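Local coordinates for protein erythrocyte binding antigen 140 (Plasmodium falciparum, PDB 4GF2) that probably binds a sialylated host receptor, glycophorin C, on red blood cells through its paired Duffy-binding-like domains during erythrocyte invasion by the malaria parasite, at residues K542-K545 and D546-K550; N254-F257 and K258-K262. The protein carries 3 engineered substitutions. All blocks are in the same frame, centred on the assembly; numbering follows the deposited sequence.

Overall arrangement
Interaction 2 comes first along the chain, at the end of helix 252-259. Interaction 1 comes near the C-terminus, at the end of helix 518-548. Both are local contacts, made within one turn or so of a helix where it gives way to a loop. Their centres lie 72 Å apart and their nearest atoms about 58 Å, on opposite sides of the centre of this elongated, mostly helical chain. The construct is the part of the antigen that carries two Duffy binding domains. Interaction 2 ends its helix with a Schellman motif, and interaction 1 has a salt-bridge network beside the helix end. Each is a separate local feature of this probable receptor-binding region, and the two do not touch.

Interaction 1 of 2, residues K542-K545 and D546-K550; sequences KYTK and DKNKK
Asp546 meets Lys542 one helical turn back, near the end of helix 518-548. Asp546 OD2 takes Lys542 NZ at 2.7 Å in a salt bridge, on its syn lone pair. The lysine chain runs straight from CB and bends only at its last torsion (chi4 62°), which turns NZ in beside the carboxylate. CG of Lys542 lies off the plane of the Asp546 carboxylate, toward one face, 3.2 Å from Asp546 OD2. The backbone N of Asp546 bonds to Lys542 O at 2.7 Å. Lys547 N bonds to Tyr543 O, and its CD lies 4.2 Å from Tyr543 CE1, oblique to the ring. Asn548 N bonds to Thr544 O at 3.0 Å. The Asn548 and Thr544 side chains lie side by side, with ND2 3.8 Å from CG2. Lys549 N reaches Lys545 O at 3.3 Å, while its chain folds back so that NZ lies 3.5 Å from Asp546 OD1. Asp546 thus links two lysines in a salt-bridge network, which would probably favour its charged form. Around this turn, Tyr543 packs on Phe479 and Leu480 of helix 478-508 and meets the ring of Tyr566 in helix 563-570. Its hydroxyl bonds to Lys561 O. Phe479 also makes a cation-pi contact with Lys542.

Interaction 2 of 2, residues N254-F257 and K258-K262; sequences NDLF and KKNNK
Phe257 O receives Lys262 N at 2.8 Å, the defining bond of a Schellman motif that ends helix 252-259. The second bond of the motif is Asn261 N to Lys258 O, also 2.8 Å. Asn261 is the C-prime residue, and its positive phi of 59° takes the backbone out of the right-handed helical conformation. Before this point the helix keeps its usual pattern. Lys258 N bonds to Asn254 O at 3.0 Å, and Lys259 N to Asp255 O at 2.8 Å. Both donors come in nearly along the C=O axis. The pattern then weakens. Asn260 N divides its hydrogen between Leu256 O, at 3.5 Å, and Phe257 O, at 3.3 Å, and both bonds are weak. Phe257 O thus takes one good bond and one weak one.

Lys259 lays its aliphatic chain back along the helix. Its CG is anti to its own carbonyl carbon (chi1 -73°), which brings it 3.2 Å from Asp255 O. Phe257 is buried and packs on Leu265 of helix 265-269. The Leu256 side chain touches Ile180 and Asn184 of helix 175-202. The polar end of Lys262 is satisfied by a salt bridge from NZ to Glu272. At the start of residues 254-262, Asn254 N is hydrogen-bonded to Asp248 OD2. Where the chain turns back, CB of Phe257 comes to 3.6 Å from Lys262 O.

Interaction 1 of 2, residues K542-K545 and D546-K550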
# COMPACT_ATOMS: atom_id res chain seq x y z
N LYS A 542 -37.67 -2.71 19.26
CA LYS A 542 -36.88 -1.78 18.46
C LYS A 542 -37.38 -1.75 17.02
O LYS A 542 -37.55 -0.68 16.44
CB LYS A 542 -35.40 -2.17 18.48
CG LYS A 542 -34.54 -1.35 17.52
CD LYS A 542 -33.07 -1.71 17.63
CE LYS A 542 -32.26 -1.07 16.52
NZ LYS A 542 -32.30 0.42 16.57
N TYR A 543 -37.62 -2.93 16.46
CA TYR A 543 -38.11 -3.04 15.09
C TYR A 543 -39.40 -2.24 14.95
O TYR A 543 -39.61 -1.55 13.96
CB TYR A 543 -38.35 -4.51 14.73
CG TYR A 543 -38.99 -4.71 13.38
CD1 TYR A 543 -40.37 -4.64 13.22
CD2 TYR A 543 -38.21 -4.97 12.26
CE1 TYR A 543 -40.96 -4.83 11.99
CE2 TYR A 543 -38.79 -5.16 11.02
CZ TYR A 543 -40.16 -5.09 10.89
OH TYR A 543 -40.75 -5.27 9.66
N THR A 544 -40.26 -2.34 15.95
CA THR A 544 -41.56 -1.67 15.93
C THR A 544 -41.41 -0.17 16.12
O THR A 544 -41.95 0.62 15.34
CB THR A 544 -42.48 -2.22 17.04
OG1 THR A 544 -42.65 -3.63 16.86
CG2 THR A 544 -43.83 -1.53 16.99
N LYS A 545 -40.70 0.23 17.16
CA LYS A 545 -40.49 1.64 17.46
C LYS A 545 -39.76 2.34 16.31
O LYS A 545 -40.11 3.47 15.95
CB LYS A 545 -39.71 1.81 18.76
CG LYS A 545 -40.53 1.49 20.00
CD LYS A 545 -39.70 1.59 21.27
CE LYS A 545 -40.56 1.40 22.51
NZ LYS A 545 -39.75 1.28 23.75
N ASP A 546 -38.76 1.68 15.75
CA ASP A 546 -38.01 2.25 14.62
C ASP A 546 -38.91 2.35 13.39
O ASP A 546 -38.93 3.38 12.71
CB ASP A 546 -36.77 1.42 14.30
CG ASP A 546 -35.63 1.64 15.28
OD1 ASP A 546 -35.73 2.55 16.13
OD2 ASP A 546 -34.62 0.90 15.20
N LYS A 547 -39.65 1.29 13.11
CA LYS A 547 -40.56 1.28 11.96
C LYS A 547 -41.51 2.47 12.02
O LYS A 547 -41.73 3.14 11.01
CB LYS A 547 -41.36 -0.03 11.92
CG LYS A 547 -42.30 -0.13 10.73
CD LYS A 547 -43.13 -1.40 10.76
CE LYS A 547 -44.14 -1.39 11.90
NZ LYS A 547 -44.99 -2.61 11.91
N ASN A 548 -42.06 2.74 13.19
CA ASN A 548 -43.00 3.84 13.36
C ASN A 548 -42.34 5.20 13.13
O ASN A 548 -43.00 6.16 12.74
CB ASN A 548 -43.63 3.80 14.76
CG ASN A 548 -44.52 2.59 14.96
OD1 ASN A 548 -45.14 2.10 14.02
ND2 ASN A 548 -44.59 2.10 16.19
N LYS A 549 -41.04 5.27 13.37
CA LYS A 549 -40.27 6.48 13.11
C LYS A 549 -39.86 6.56 11.64
O LYS A 549 -39.06 7.41 11.25
CB LYS A 549 -39.03 6.53 14.01
CG LYS A 549 -39.35 6.79 15.47
CD LYS A 549 -38.33 6.14 16.40
CE LYS A 549 -36.93 6.72 16.20
NZ LYS A 549 -35.91 5.98 17.00
N LYS A 550 -40.41 5.65 10.83
CA LYS A 550 -40.23 5.68 9.38
C LYS A 550 -38.76 5.55 8.96
O LYS A 550 -38.34 6.11 7.95
CB LYS A 550 -40.84 6.96 8.79
CG LYS A 550 -42.32 7.13 9.11
CD LYS A 550 -42.89 8.39 8.48
CE LYS A 550 -44.36 8.56 8.81
NZ LYS A 550 -44.96 9.77 8.19

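Interaction 2 of 2, residues N254-F257 and K258-K262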
# COMPACT_ATOMS: atom_id res chain seq x y z
N ASN A 254 21.11 -1.44 -25.05
CA ASN A 254 21.03 -2.89 -24.94
C ASN A 254 22.20 -3.46 -24.14
O ASN A 254 22.00 -4.10 -23.11
CB ASN A 254 21.00 -3.52 -26.34
CG ASN A 254 21.03 -5.03 -26.29
OD1 ASN A 254 22.04 -5.65 -26.62
ND2 ASN A 254 19.92 -5.64 -25.87
N ASP A 255 23.42 -3.23 -24.63
CA ASP A 255 24.62 -3.65 -23.92
C ASP A 255 24.53 -3.30 -22.45
O ASP A 255 24.78 -4.14 -21.58
CB ASP A 255 25.86 -2.98 -24.53
CG ASP A 255 26.13 -3.43 -25.95
OD1 ASP A 255 25.82 -4.60 -26.28
OD2 ASP A 255 26.65 -2.62 -26.74
N LEU A 256 24.17 -2.05 -22.16
CA LEU A 256 24.06 -1.58 -20.78
C LEU A 256 23.12 -2.45 -19.96
O LEU A 256 23.38 -2.71 -18.79
CB LEU A 256 23.60 -0.12 -20.76
CG LEU A 256 23.18 0.42 -19.39
CD1 LEU A 256 23.77 1.79 -19.15
CD2 LEU A 256 21.66 0.47 -19.30
N PHE A 257 22.03 -2.89 -20.57
CA PHE A 257 21.06 -3.73 -19.88
C PHE A 257 21.64 -5.12 -19.62
O PHE A 257 21.40 -5.71 -18.56
CB PHE A 257 19.76 -3.84 -20.68
CG PHE A 257 18.91 -2.60 -20.61
CD1 PHE A 257 18.77 -1.90 -19.42
CD2 PHE A 257 18.25 -2.14 -21.74
CE1 PHE A 257 17.99 -0.77 -19.36
CE2 PHE A 257 17.47 -1.00 -21.68
CZ PHE A 257 17.33 -0.32 -20.49
N LYS A 258 22.39 -5.64 -20.58
CA LYS A 258 23.00 -6.96 -20.42
C LYS A 258 24.17 -6.92 -19.43
O LYS A 258 24.43 -7.90 -18.74
CB LYS A 258 23.48 -7.50 -21.77
CG LYS A 258 24.07 -8.90 -21.68
CD LYS A 258 24.54 -9.41 -23.03
CE LYS A 258 25.20 -10.77 -22.91
NZ LYS A 258 25.75 -11.25 -24.21
N LYS A 259 24.86 -5.78 -19.37
CA LYS A 259 25.95 -5.62 -18.41
C LYS A 259 25.43 -5.85 -17.00
O LYS A 259 26.14 -6.40 -16.15
CB LYS A 259 26.55 -4.21 -18.51
CG LYS A 259 27.40 -3.96 -19.74
CD LYS A 259 27.89 -2.52 -19.80
CE LYS A 259 28.60 -2.21 -21.11
NZ LYS A 259 29.02 -0.78 -21.19
N ASN A 260 24.19 -5.44 -16.76
CA ASN A 260 23.57 -5.60 -15.45
C ASN A 260 22.72 -6.86 -15.38
O ASN A 260 21.93 -7.04 -14.45
CB ASN A 260 22.72 -4.37 -15.12
CG ASN A 260 23.50 -3.07 -15.26
OD1 ASN A 260 23.06 -2.15 -15.96
ND2 ASN A 260 24.65 -2.99 -14.61
N ASN A 261 22.88 -7.74 -16.37
CA ASN A 261 22.15 -9.00 -16.41
C ASN A 261 20.64 -8.81 -16.43
O ASN A 261 19.91 -9.47 -15.69
CB ASN A 261 22.55 -9.87 -15.21
CG ASN A 261 24.05 -9.97 -15.03
OD1 ASN A 261 24.81 -9.89 -16.00
ND2 ASN A 261 24.49 -10.12 -13.79
N LYS A 262 20.18 -7.88 -17.27
CA LYS A 262 18.75 -7.62 -17.42
C LYS A 262 18.40 -7.50 -18.91
O LYS A 262 19.28 -7.33 -19.75
CB LYS A 262 18.35 -6.35 -16.67
CG LYS A 262 18.67 -6.39 -15.18
CD LYS A 262 17.92 -7.51 -14.47
CE LYS A 262 18.43 -7.70 -13.04
NZ LYS A 262 17.89 -8.94 -12.42